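Local atomic coordinates of extracellular ligand-binding receptor (Rhodopseudomonas palustris, PDB entry 3SG0), a protein that probably captures aromatic acids such as benzoylformate (phenylglyoxylate) in the periplasm, as the solute-binding component of a transport system. Residues T50-P55 with K296-G301; K83-E88 with I106-E111; G174-L179 with F188-H193; K209-K214 with K232-R237. All coordinates share one frame; numbering follows the deposited sequence. Where two conformers were deposited one is given.

Contact 1 of 4, residues T50-P55 with K296-G301; sequences TVAALP and KAANGG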
loop_
_atom_site.group_PDB
_atom_site.type_symbol
_atom_site.label_atom_id
_atom_site.label_comp_id
_atom_site.label_asym_id
_atom_site.label_seq_id
_atom_site.Cartn_x
_atom_site.Cartn_y
_atom_site.Cartn_z
ATOM N N THR A 50 -7.756 -12.760 0.281
ATOM C CA THR A 50 -8.581 -12.065 1.260
ATOM C C THR A 50 -10.047 -11.965 0.827
ATOM O O THR A 50 -10.935 -11.836 1.667
ATOM C CB THR A 50 -7.977 -10.677 1.564
ATOM O OG1 THR A 50 -6.706 -10.865 2.197
ATOM C CG2 THR A 50 -8.866 -9.841 2.467
ATOM N N VAL A 51 -10.304 -12.053 -0.479
ATOM C CA VAL A 51 -11.667 -11.892 -0.981
ATOM C C VAL A 51 -12.654 -12.814 -0.263
ATOM O O VAL A 51 -13.739 -12.382 0.130
ATOM C CB VAL A 51 -11.735 -12.111 -2.509
ATOM C CG1 VAL A 51 -13.179 -12.021 -3.001
ATOM C CG2 VAL A 51 -10.867 -11.088 -3.227
ATOM N N ALA A 52 -12.269 -14.073 -0.066
ATOM C CA ALA A 52 -13.156 -15.058 0.547
ATOM C C ALA A 52 -13.484 -14.747 2.005
ATOM O O ALA A 52 -14.417 -15.329 2.572
ATOM C CB ALA A 52 -12.553 -16.450 0.429
ATOM N N ALA A 53 -12.715 -13.852 2.618
ATOM C CA ALA A 53 -12.916 -13.487 4.016
ATOM C C ALA A 53 -13.823 -12.274 4.179
ATOM O O ALA A 53 -14.189 -11.922 5.291
ATOM C CB ALA A 53 -11.572 -13.232 4.699
ATOM N N LEU A 54 -14.183 -11.631 3.071
ATOM C CA LEU A 54 -14.952 -10.390 3.123
ATOM C C LEU A 54 -16.422 -10.660 3.420
ATOM O O LEU A 54 -16.931 -11.727 3.102
ATOM C CB LEU A 54 -14.802 -9.621 1.813
ATOM C CG LEU A 54 -13.377 -9.189 1.471
ATOM C CD1 LEU A 54 -13.354 -8.531 0.105
ATOM C CD2 LEU A 54 -12.814 -8.261 2.533
ATOM N N PRO A 55 -17.112 -9.684 4.034
ATOM C CA PRO A 55 -18.500 -9.911 4.453
ATOM C C PRO A 55 -19.443 -10.155 3.274
ATOM O O PRO A 55 -19.383 -9.431 2.280
ATOM C CB PRO A 55 -18.865 -8.614 5.187
ATOM C CG PRO A 55 -17.878 -7.601 4.722
ATOM C CD PRO A 55 -16.615 -8.359 4.439
ATOM N N LYS A 296 -7.696 -16.436 8.210
ATOM C CA LYS A 296 -7.366 -17.819 8.538
ATOM C C LYS A 296 -8.560 -18.744 8.319
ATOM O O LYS A 296 -8.408 -19.847 7.790
ATOM C CB LYS A 296 -6.841 -17.931 9.972
ATOM C CG LYS A 296 -5.415 -17.425 10.130
ATOM C CD LYS A 296 -4.881 -17.660 11.531
ATOM C CE LYS A 296 -3.408 -17.297 11.618
ATOM N NZ LYS A 296 -2.842 -17.628 12.956
ATOM N N ALA A 297 -9.747 -18.292 8.702
ATOM C CA ALA A 297 -10.940 -19.118 8.563
ATOM C C ALA A 297 -11.245 -19.406 7.097
ATOM O O ALA A 297 -11.813 -20.453 6.769
ATOM C CB ALA A 297 -12.128 -18.460 9.240
ATOM N N ALA A 298 -10.859 -18.484 6.219
ATOM C CA ALA A 298 -11.136 -18.624 4.793
ATOM C C ALA A 298 -10.001 -19.295 4.028
ATOM O O ALA A 298 -10.171 -19.690 2.870
ATOM C CB ALA A 298 -11.439 -17.258 4.185
ATOM N N ASN A 299 -8.843 -19.420 4.665
ATOM C CA ASN A 299 -7.648 -19.882 3.979
ATOM C C ASN A 299 -6.934 -21.034 4.682
ATOM O O ASN A 299 -5.709 -21.115 4.664
ATOM C CB ASN A 299 -6.696 -18.710 3.724
ATOM C CG ASN A 299 -7.232 -17.757 2.686
ATOM O OD1 ASN A 299 -7.168 -18.035 1.486
ATOM N ND2 ASN A 299 -7.760 -16.621 3.133
ATOM N N GLY A 300 -7.711 -21.921 5.297
ATOM C CA GLY A 300 -7.173 -23.144 5.869
ATOM C C GLY A 300 -6.180 -22.919 6.992
ATOM O O GLY A 300 -5.291 -23.744 7.224
ATOM N N GLY A 301 -6.326 -21.798 7.687
ATOM C CA GLY A 301 -5.493 -21.498 8.837
ATOM C C GLY A 301 -4.206 -20.755 8.516
ATOM O O GLY A 301 -3.440 -20.425 9.418
#
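Backbone torsions decide this contact, because the three residues that meet, Ala52, Ala53 and Ala298, have no chi angles to adjust. Helical torsions (phi -66° at Ala52) carry the chain one loose turn past helix 41-50, and Ala298 is the last residue of helix 283-298. The CB atoms of Ala52 and Ala298 point at the opposing segment. In the two-lobed fold of the periplasmic binding proteins, residues 50-55 link this first helix to strand 57-58, and they are met here by chain that lies some 240 residues further on. The methyl of Ala298 is received by the turn: its CB lies 4.0 Å from Ala52 CB and 4.1 Å from Ala53 CB, and 3.9 Å from Ala52 O. These are loose van der Waals contacts at the protein surface, and alanine suits the place because a single methyl lets the two backbones come close, with the CA atoms of Ala53 and Ala298 only 5.5 Å apart. Polar support comes from beside the methyls. Asn299, its CG anti to the carbonyl carbon (chi1 -70°), brings its amide ND2 to the carbonyls of both Lys49 and Tyr295. Thr50 OG1 turns back to Pro46 O, while its side chain rests on Phe291 and Tyr295. Asn299 breaks the helical course, and Gly300 and Gly301 follow with positive phi, which a residue without CB adopts easily. The carbonyl of Lys296 holds this end in place, taking Asn299 N at 3.2 Å and Gly301 N at 2.9 Å from opposite faces of its plane.

Contact 2 of 4, residues K83-E88 with I106-E111; sequences KLLSEE and IDIAAE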
loop_
_atom_site.group_PDB
_atom_site.type_symbol
_atom_site.label_atom_id
_atom_site.label_comp_id
_atom_site.label_asym_id
_atom_site.label_seq_id
_atom_site.Cartn_x
_atom_site.Cartn_y
_atom_site.Cartn_z
ATOM N N LYS A 83 -14.679 -3.409 -17.568
ATOM C CA LYS A 83 -15.589 -4.551 -17.555
ATOM C C LYS A 83 -16.451 -4.539 -16.296
ATOM O O LYS A 83 -17.670 -4.708 -16.360
ATOM C CB LYS A 83 -14.810 -5.866 -17.637
ATOM C CG LYS A 83 -15.693 -7.101 -17.723
ATOM C CD LYS A 83 -14.919 -8.367 -17.391
ATOM C CE LYS A 83 -13.701 -8.531 -18.285
ATOM N NZ LYS A 83 -12.908 -9.742 -17.925
ATOM N N LEU A 84 -15.814 -4.339 -15.149
ATOM C CA LEU A 84 -16.526 -4.324 -13.876
ATOM C C LEU A 84 -17.533 -3.173 -13.802
ATOM O O LEU A 84 -18.642 -3.334 -13.273
ATOM C CB LEU A 84 -15.530 -4.252 -12.717
ATOM C CG LEU A 84 -14.635 -5.490 -12.567
ATOM C CD1 LEU A 84 -13.444 -5.190 -11.666
ATOM C CD2 LEU A 84 -15.440 -6.651 -12.013
ATOM N N LEU A 85 -17.157 -2.019 -14.339
ATOM C CA LEU A 85 -18.013 -0.838 -14.282
ATOM C C LEU A 85 -19.136 -0.914 -15.316
ATOM O O LEU A 85 -20.307 -0.685 -14.997
ATOM C CB LEU A 85 -17.180 0.444 -14.462
ATOM C CG LEU A 85 -16.135 0.746 -13.387
ATOM C CD1 LEU A 85 -15.117 1.775 -13.868
ATOM C CD2 LEU A 85 -16.798 1.202 -12.087
ATOM N N SER A 86 -18.792 -1.254 -16.554
ATOM C CA SER A 86 -19.764 -1.179 -17.640
ATOM C C SER A 86 -20.628 -2.428 -17.755
ATOM O O SER A 86 -21.793 -2.343 -18.154
ATOM C CB SER A 86 -19.067 -0.886 -18.975
ATOM O OG SER A 86 -18.468 -2.050 -19.511
ATOM N N GLU A 87 -20.071 -3.585 -17.417
ATOM C CA GLU A 87 -20.797 -4.844 -17.535
ATOM C C GLU A 87 -21.481 -5.278 -16.238
ATOM O O GLU A 87 -22.675 -5.579 -16.230
ATOM C CB GLU A 87 -19.889 -5.959 -18.070
ATOM C CG GLU A 87 -19.369 -5.710 -19.482
ATOM C CD GLU A 87 -18.475 -6.828 -19.992
ATOM O OE1 GLU A 87 -18.513 -7.938 -19.417
ATOM O OE2 GLU A 87 -17.730 -6.596 -20.969
ATOM N N GLU A 88 -20.734 -5.298 -15.140
ATOM C CA GLU A 88 -21.292 -5.717 -13.859
ATOM C C GLU A 88 -21.942 -4.556 -13.107
ATOM O O GLU A 88 -22.711 -4.768 -12.173
ATOM C CB GLU A 88 -20.219 -6.379 -12.988
ATOM C CG GLU A 88 -19.594 -7.625 -13.604
ATOM C CD GLU A 88 -20.584 -8.768 -13.770
ATOM O OE1 GLU A 88 -21.713 -8.675 -13.239
ATOM O OE2 GLU A 88 -20.229 -9.765 -14.433
ATOM N N ILE A 106 -8.059 6.109 -11.868
ATOM C CA ILE A 106 -8.655 7.319 -11.313
ATOM C C ILE A 106 -9.642 7.930 -12.299
ATOM O O ILE A 106 -10.799 8.197 -11.964
ATOM C CB ILE A 106 -7.563 8.343 -10.965
ATOM C CG1 ILE A 106 -6.666 7.799 -9.846
ATOM C CG2 ILE A 106 -8.174 9.698 -10.603
ATOM C CD1 ILE A 106 -5.430 8.642 -9.586
ATOM N N ASP A 107 -9.193 8.159 -13.526
ATOM C CA ASP A 107 -10.060 8.786 -14.515
ATOM C C ASP A 107 -11.238 7.900 -14.874
ATOM O O ASP A 107 -12.346 8.381 -15.118
ATOM C CB ASP A 107 -9.273 9.153 -15.774
ATOM C CG ASP A 107 -8.358 10.348 -15.558
ATOM O OD1 ASP A 107 -8.351 10.905 -14.441
ATOM O OD2 ASP A 107 -7.655 10.732 -16.512
ATOM N N ILE A 108 -10.993 6.601 -14.931
ATOM C CA ILE A 108 -12.034 5.653 -15.298
ATOM C C ILE A 108 -13.146 5.616 -14.237
ATOM O O ILE A 108 -14.337 5.664 -14.555
ATOM C CB ILE A 108 -11.427 4.258 -15.536
ATOM C CG1 ILE A 108 -10.490 4.294 -16.751
ATOM C CG2 ILE A 108 -12.520 3.222 -15.706
ATOM C CD1 ILE A 108 -9.674 3.028 -16.937
ATOM N N ALA A 109 -12.757 5.551 -12.970
ATOM C CA ALA A 109 -13.731 5.527 -11.882
ATOM C C ALA A 109 -14.501 6.843 -11.816
ATOM O O ALA A 109 -15.722 6.851 -11.660
ATOM C CB ALA A 109 -13.040 5.245 -10.565
ATOM N N ALA A 110 -13.797 7.961 -11.967
ATOM C CA ALA A 110 -14.455 9.255 -11.924
ATOM C C ALA A 110 -15.473 9.386 -13.053
ATOM O O ALA A 110 -16.589 9.859 -12.834
ATOM C CB ALA A 110 -13.428 10.383 -11.992
ATOM N N GLU A 111 -15.098 8.975 -14.261
ATOM C CA GLU A 111 -16.007 9.067 -15.403
ATOM C C GLU A 111 -17.264 8.240 -15.149
ATOM O O GLU A 111 -18.359 8.628 -15.543
ATOM C CB GLU A 111 -15.314 8.610 -16.690
ATOM C CG GLU A 111 -16.104 8.888 -17.975
ATOM C CD GLU A 111 -17.241 7.901 -18.252
ATOM O OE1 GLU A 111 -17.195 6.744 -17.773
ATOM O OE2 GLU A 111 -18.187 8.284 -18.973
#
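Leu85 reaches across to Ile108 and carries nearly all of this helix-to-helix contact. Its CB leaves the backbone in the direction of the facing helix but is still too far away to touch it. At CG, which stands anti to the carbonyl carbon (chi1 -63°), the chain turns toward the second helix, and chi2 of 163° leaves CD1 almost extended from CA. That methyl is the working end. Passing slantwise over the isoleucine, CD1 meets Ile108 CG2 at 3.5 Å, closer than methyl carbons usually sit, which points to a tightly pressed pair. The same CD1 also lies 4.0 Å from Ile108 O and 4.5 Å from Ala109 CA, so it rests on the backbone of the second helix as well as on its side chain. Leu85 also packs on Ala112 and Thr114, just past helix 99-111. On the receiving side the beta branch of Ile108 matters: CG2 stands anti to the backbone N and faces the leucine, while CG1 lies anti to the carbonyl carbon, beside the backbone N, and the isoleucine packs also on Ala78 and Arg82 of the first helix. Ala109, one residue on, is small enough to let the leucine methyl lie near its CA. Asp107, also on the second helix, makes a salt bridge to Arg132. Helices 74-86 and 99-111 flank the same sheet, each leading into one of its parallel strands, 92-94 and 116-118, and Leu84, next to Leu85, packs inward on Phe66 and Leu68 of strand 61-69.

Contact 3 of 4, residues G174-L179 with F188-H193; sequences GYYKVL and FELTTH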
loop_
_atom_site.group_PDB
_atom_site.type_symbol
_atom_site.label_atom_id
_atom_site.label_comp_id
_atom_site.label_asym_id
_atom_site.label_seq_id
_atom_site.Cartn_x
_atom_site.Cartn_y
_atom_site.Cartn_z
ATOM N N GLY A 174 8.273 8.859 -5.890
ATOM C CA GLY A 174 7.672 9.542 -4.760
ATOM C C GLY A 174 8.586 9.544 -3.545
ATOM O O GLY A 174 8.614 10.518 -2.785
ATOM N N TYR A 175 9.338 8.462 -3.348
ATOM C CA TYR A 175 10.344 8.420 -2.292
ATOM C C TYR A 175 11.521 9.322 -2.616
ATOM O O TYR A 175 11.941 10.135 -1.787
ATOM C CB TYR A 175 10.801 6.974 -1.988
ATOM C CG TYR A 175 9.819 6.320 -1.069
ATOM C CD1 TYR A 175 9.905 6.495 0.305
ATOM C CD2 TYR A 175 8.748 5.597 -1.572
ATOM C CE1 TYR A 175 8.957 5.949 1.158
ATOM C CE2 TYR A 175 7.803 5.040 -0.726
ATOM C CZ TYR A 175 7.912 5.222 0.637
ATOM O OH TYR A 175 6.953 4.708 1.483
ATOM N N TYR A 176 12.057 9.196 -3.821
ATOM C CA TYR A 176 13.217 9.994 -4.171
ATOM C C TYR A 176 12.934 11.486 -4.020
ATOM O O TYR A 176 13.738 12.234 -3.445
ATOM C CB TYR A 176 13.691 9.715 -5.592
ATOM C CG TYR A 176 14.915 10.530 -5.911
ATOM C CD1 TYR A 176 16.163 10.128 -5.466
ATOM C CD2 TYR A 176 14.817 11.738 -6.592
ATOM C CE1 TYR A 176 17.293 10.881 -5.724
ATOM C CE2 TYR A 176 15.944 12.499 -6.857
ATOM C CZ TYR A 176 17.172 12.062 -6.415
ATOM O OH TYR A 176 18.297 12.815 -6.676
ATOM N N LYS A 177 11.804 11.940 -4.540
ATOM C CA LYS A 177 11.554 13.375 -4.537
ATOM C C LYS A 177 11.439 13.940 -3.124
ATOM O O LYS A 177 11.950 15.033 -2.843
ATOM C CB LYS A 177 10.348 13.738 -5.407
ATOM C CG LYS A 177 8.985 13.559 -4.777
ATOM C CD LYS A 177 7.928 14.200 -5.672
ATOM C CE LYS A 177 6.516 13.938 -5.178
ATOM N NZ LYS A 177 5.494 14.375 -6.178
ATOM N N VAL A 178 10.789 13.208 -2.228
ATOM C CA VAL A 178 10.635 13.685 -0.857
ATOM C C VAL A 178 11.951 13.635 -0.088
ATOM O O VAL A 178 12.302 14.589 0.618
ATOM C CB VAL A 178 9.518 12.922 -0.119
ATOM C CG1 VAL A 178 9.467 13.317 1.353
ATOM C CG2 VAL A 178 8.191 13.197 -0.794
ATOM N N LEU A 179 12.692 12.544 -0.237
ATOM C CA LEU A 179 14.002 12.440 0.400
ATOM C C LEU A 179 14.972 13.494 -0.122
ATOM O O LEU A 179 15.700 14.116 0.655
ATOM C CB LEU A 179 14.592 11.043 0.207
ATOM C CG LEU A 179 13.883 9.919 0.955
ATOM C CD1 LEU A 179 14.388 8.571 0.468
ATOM C CD2 LEU A 179 14.093 10.069 2.453
ATOM N N PHE A 188 22.005 15.361 5.479
ATOM C CA PHE A 188 22.713 14.369 4.678
ATOM C C PHE A 188 22.543 14.656 3.194
ATOM O O PHE A 188 21.732 15.494 2.807
ATOM C CB PHE A 188 22.312 12.925 5.042
ATOM C CG PHE A 188 20.864 12.583 4.779
ATOM C CD1 PHE A 188 20.444 12.195 3.516
ATOM C CD2 PHE A 188 19.937 12.604 5.808
ATOM C CE1 PHE A 188 19.118 11.861 3.282
ATOM C CE2 PHE A 188 18.613 12.268 5.580
ATOM C CZ PHE A 188 18.206 11.898 4.314
ATOM N N GLU A 189 23.344 13.996 2.369
ATOM C CA GLU A 189 23.201 14.138 0.929
ATOM C C GLU A 189 22.872 12.791 0.300
ATOM O O GLU A 189 23.384 11.757 0.729
ATOM C CB GLU A 189 24.472 14.719 0.302
ATOM C CG GLU A 189 25.586 13.709 0.083
ATOM C CD GLU A 189 26.767 14.296 -0.669
ATOM O OE1 GLU A 189 27.000 13.887 -1.827
ATOM O OE2 GLU A 189 27.464 15.164 -0.101
ATOM N N LEU A 190 22.001 12.812 -0.702
ATOM C CA LEU A 190 21.752 11.638 -1.529
ATOM C C LEU A 190 22.843 11.566 -2.584
ATOM O O LEU A 190 22.977 12.477 -3.401
ATOM C CB LEU A 190 20.392 11.734 -2.214
ATOM C CG LEU A 190 19.150 11.555 -1.343
ATOM C CD1 LEU A 190 17.898 11.581 -2.206
ATOM C CD2 LEU A 190 19.228 10.252 -0.566
ATOM N N THR A 191 23.619 10.487 -2.571
ATOM C CA THR A 191 24.792 10.385 -3.438
ATOM C C THR A 191 24.477 9.889 -4.847
ATOM O O THR A 191 25.300 10.046 -5.758
ATOM C CB THR A 191 25.857 9.446 -2.849
ATOM O OG1 THR A 191 25.370 8.098 -2.870
ATOM C CG2 THR A 191 26.202 9.846 -1.431
ATOM N N THR A 192 23.313 9.270 -5.024
ATOM C CA THR A 192 22.914 8.754 -6.332
ATOM C C THR A 192 21.421 8.893 -6.527
ATOM O O THR A 192 20.676 9.160 -5.583
ATOM C CB THR A 192 23.247 7.252 -6.524
ATOM O OG1 THR A 192 22.511 6.459 -5.580
ATOM C CG2 THR A 192 24.732 6.978 -6.388
ATOM N N HIS A 193 20.996 8.680 -7.768
ATOM C CA HIS A 193 19.593 8.518 -8.104
ATOM C C HIS A 193 19.499 7.367 -9.102
ATOM O O HIS A 193 19.210 7.571 -10.282
ATOM C CB HIS A 193 19.026 9.808 -8.704
ATOM C CG HIS A 193 17.562 9.742 -9.018
ATOM N ND1 HIS A 193 16.895 10.761 -9.664
ATOM C CD2 HIS A 193 16.633 8.788 -8.767
ATOM C CE1 HIS A 193 15.622 10.436 -9.804
ATOM N NE2 HIS A 193 15.439 9.240 -9.274
HETATM O O HOH W 1 20.997 12.237 -5.960
HETATM O O HOH W 2 18.158 13.418 -9.544
#
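This is a helix-on-strand contact built round an aromatic stack, Tyr176 of helix 170-186 lying face to face with His193 of strand 189-196, the outermost strand of a four-stranded parallel sheet. The ring centroids are 3.5 Å apart and the planes are only 6° from parallel. His193 ND1 approaches Tyr176 CE2 to 3.4 Å, and the imidazole covers one face of the phenol ring. Both side chains place CG anti to the backbone N (chi1 -179° for Tyr176, -177° for His193), which sends each ring out between helix and strand. Leu190 packs beside the ring: its CD1 lies 3.6 Å from Tyr176 CE1 and 4.1 Å from Leu179 CB. Leu190 also rests on Val162, and Leu179 on Phe219. Leu190 and His193, three residues apart, can both face the helix because the strand is interrupted between them; Thr191 has helix-like backbone torsions, and Thr192 points away. Two waters tie the phenol's hydroxyl to the strand. One lies 2.9 Å from Tyr176 OH and 2.9 Å from His193 ND1, bridging the phenol hydroxyl and the imidazole ND1. The other also bonds Tyr176 OH, donates to Leu190 O, and gives a weak bond to Thr192 O. His193 NE2 is held by Glu173 OE2, which fixes the imidazole's rotation, and Tyr164 meets the tyrosine ring edge to face. Strand 161-167, helix 170-186 and strand 189-196 form a beta-alpha-beta crossover, the repeating unit of the Rossmann-like lobes of periplasmic binding proteins.

Contact 4 of 4, residues K209-K214 with K232-R237; sequences KIIATK and KALRER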
loop_
_atom_site.group_PDB
_atom_site.type_symbol
_atom_site.label_atom_id
_atom_site.label_comp_id
_atom_site.label_asym_id
_atom_site.label_seq_id
_atom_site.Cartn_x
_atom_site.Cartn_y
_atom_site.Cartn_z
ATOM N N LYS A 209 27.710 1.655 -8.940
ATOM C CA LYS A 209 27.752 3.114 -8.871
ATOM C C LYS A 209 27.511 3.612 -7.448
ATOM O O LYS A 209 28.204 4.514 -6.965
ATOM C CB LYS A 209 26.746 3.741 -9.836
ATOM C CG LYS A 209 27.160 3.644 -11.290
ATOM C CD LYS A 209 26.134 4.282 -12.211
ATOM C CE LYS A 209 26.566 4.165 -13.666
ATOM N NZ LYS A 209 25.591 4.796 -14.597
ATOM N N ILE A 210 26.525 3.031 -6.776
ATOM C CA ILE A 210 26.248 3.401 -5.398
ATOM C C ILE A 210 27.452 3.127 -4.510
ATOM O O ILE A 210 27.880 3.992 -3.744
ATOM C CB ILE A 210 25.009 2.659 -4.873
ATOM C CG1 ILE A 210 23.760 3.185 -5.585
ATOM C CG2 ILE A 210 24.877 2.832 -3.366
ATOM C CD1 ILE A 210 22.519 2.339 -5.389
ATOM N N ILE A 211 28.003 1.927 -4.613
ATOM C CA ILE A 211 29.146 1.558 -3.792
ATOM C C ILE A 211 30.338 2.490 -4.025
ATOM O O ILE A 211 31.036 2.855 -3.080
ATOM C CB ILE A 211 29.513 0.080 -4.000
ATOM C CG1 ILE A 211 28.474 -0.798 -3.296
ATOM C CG2 ILE A 211 30.919 -0.212 -3.476
ATOM C CD1 ILE A 211 28.579 -2.277 -3.605
ATOM N N ALA A 212 30.538 2.912 -5.271
ATOM C CA ALA A 212 31.655 3.799 -5.599
ATOM C C ALA A 212 31.552 5.173 -4.927
ATOM O O ALA A 212 32.568 5.858 -4.759
ATOM C CB ALA A 212 31.797 3.947 -7.113
ATOM N N THR A 213 30.341 5.580 -4.539
ATOM C CA THR A 213 30.171 6.848 -3.827
ATOM C C THR A 213 30.510 6.734 -2.339
ATOM O O THR A 213 30.497 7.732 -1.621
ATOM C CB THR A 213 28.744 7.451 -3.972
ATOM O OG1 THR A 213 27.782 6.649 -3.266
ATOM C CG2 THR A 213 28.348 7.579 -5.434
ATOM N N LYS A 214 30.811 5.517 -1.892
ATOM C CA LYS A 214 31.177 5.263 -0.499
ATOM C C LYS A 214 30.212 5.919 0.485
ATOM O O LYS A 214 30.606 6.733 1.316
ATOM C CB LYS A 214 32.617 5.705 -0.226
ATOM C CG LYS A 214 33.654 4.893 -0.989
ATOM C CD LYS A 214 35.074 5.283 -0.609
ATOM C CE LYS A 214 36.090 4.387 -1.300
ATOM N NZ LYS A 214 37.490 4.750 -0.947
ATOM N N LYS A 232 20.367 -7.702 -1.614
ATOM C CA LYS A 232 21.322 -8.796 -1.757
ATOM C C LYS A 232 22.534 -8.384 -2.585
ATOM O O LYS A 232 23.664 -8.752 -2.264
ATOM C CB LYS A 232 20.661 -10.029 -2.376
ATOM C CG LYS A 232 19.748 -10.785 -1.430
ATOM C CD LYS A 232 19.276 -12.100 -2.042
ATOM C CE LYS A 232 20.208 -13.248 -1.700
ATOM N NZ LYS A 232 20.112 -13.621 -0.259
ATOM N N ALA A 233 22.312 -7.632 -3.655
ATOM C CA ALA A 233 23.419 -7.220 -4.510
ATOM C C ALA A 233 24.385 -6.313 -3.758
ATOM O O ALA A 233 25.604 -6.459 -3.873
ATOM C CB ALA A 233 22.897 -6.538 -5.768
ATOM N N LEU A 234 23.851 -5.387 -2.970
ATOM C CA LEU A 234 24.697 -4.531 -2.152
ATOM C C LEU A 234 25.529 -5.360 -1.177
ATOM O O LEU A 234 26.743 -5.158 -1.054
ATOM C CB LEU A 234 23.848 -3.511 -1.396
ATOM C CG LEU A 234 23.367 -2.322 -2.229
ATOM C CD1 LEU A 234 22.151 -1.677 -1.602
ATOM C CD2 LEU A 234 24.495 -1.307 -2.401
ATOM N N ARG A 235 24.888 -6.297 -0.484
ATOM C CA ARG A 235 25.600 -7.103 0.500
ATOM C C ARG A 235 26.650 -7.990 -0.162
ATOM O O ARG A 235 27.770 -8.122 0.344
ATOM C CB ARG A 235 24.634 -7.946 1.341
ATOM C CG ARG A 235 23.709 -7.134 2.243
ATOM C CD ARG A 235 24.487 -6.359 3.300
ATOM N NE ARG A 235 23.593 -5.727 4.268
ATOM C CZ ARG A 235 23.762 -4.501 4.756
ATOM N NH1 ARG A 235 24.799 -3.769 4.374
ATOM N NH2 ARG A 235 22.890 -4.007 5.629
ATOM N N GLU A 236 26.299 -8.588 -1.293
ATOM C CA GLU A 236 27.217 -9.481 -1.989
ATOM C C GLU A 236 28.443 -8.730 -2.502
ATOM O O GLU A 236 29.531 -9.303 -2.615
ATOM C CB GLU A 236 26.488 -10.211 -3.119
ATOM C CG GLU A 236 25.497 -11.251 -2.606
ATOM C CD GLU A 236 24.549 -11.754 -3.675
ATOM O OE1 GLU A 236 24.682 -11.330 -4.843
ATOM O OE2 GLU A 236 23.665 -12.572 -3.342
ATOM N N ARG A 237 28.272 -7.446 -2.801
ATOM C CA ARG A 237 29.369 -6.629 -3.317
ATOM C C ARG A 237 30.102 -5.844 -2.235
ATOM O O ARG A 237 30.894 -4.945 -2.534
ATOM C CB ARG A 237 28.889 -5.719 -4.451
ATOM C CG ARG A 237 28.298 -6.511 -5.608
ATOM C CD ARG A 237 28.583 -5.896 -6.963
ATOM N NE ARG A 237 28.303 -6.852 -8.034
ATOM C CZ ARG A 237 29.234 -7.450 -8.773
ATOM N NH1 ARG A 237 28.880 -8.309 -9.719
ATOM N NH2 ARG A 237 30.518 -7.185 -8.578
#
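Ile211 meets the second helix with its longer branch, whose two carbons find different partners. Its CG1 stands anti to the carbonyl carbon (chi1 -74°) and reaches Leu234 CD2 at 4.1 Å; chi2 of 170° then extends CD1 onward to Arg237, 3.6 Å from CB and 3.7 Å from O. Leu234 has its CB directed along the interface rather than across it, and it is the branch ending in CD2 that comes back toward the first helix. The isoleucine and leucine run antiparallel alongside one another. A looser contact, Ile210 CG2 to Leu234 CD2 at 4.3 Å, widens the apolar patch inward, where both residues also rest on Val218 of the sheet. Of the Arg237 side chain only CB takes part, with the backbone O beside it: the chain then bends at chi2 (-145°) and leads the guanidinium away, and the residue touches a crystal neighbour. Behind the patch, Thr213 OG1, which also bonds Thr191 OG1, donates to Ile210 O at 2.7 Å, in the carbonyl plane and on a lone pair; Thr213 N binds the same oxygen, so two donors grip this carbonyl. Branched aliphatics suit the buried side, and arginine the solvent edge, where its charge can stay outside. With hydrocarbon meeting across most of the interface, the two segments share apolar burial, and their polar groups bond within their own helix ends or to other parts of the lobe.

How the contacts relate
From the N terminus, the chain first passes residues 50-55, but contact 1 closes only when 296-301 returns to them, giving the longest loop, of about 240 residues. Within that loop the other three follow in series, none crossing another. Contact 2 joins successive helices of the first lobe. Contact 3 then ties a helix to the next strand of the second lobe, and contact 4 pairs the two helices that follow. Contacts 3 and 4 are direct neighbours, their centres about 17 Å apart: Thr191 OG1 and Thr213 OG1 are 2.8 Å apart, a probable hydrogen bond, and Thr192 packs on Ile210. Contact 1 finally brings the end of helix 283-298 back to the turn after helix 41-50.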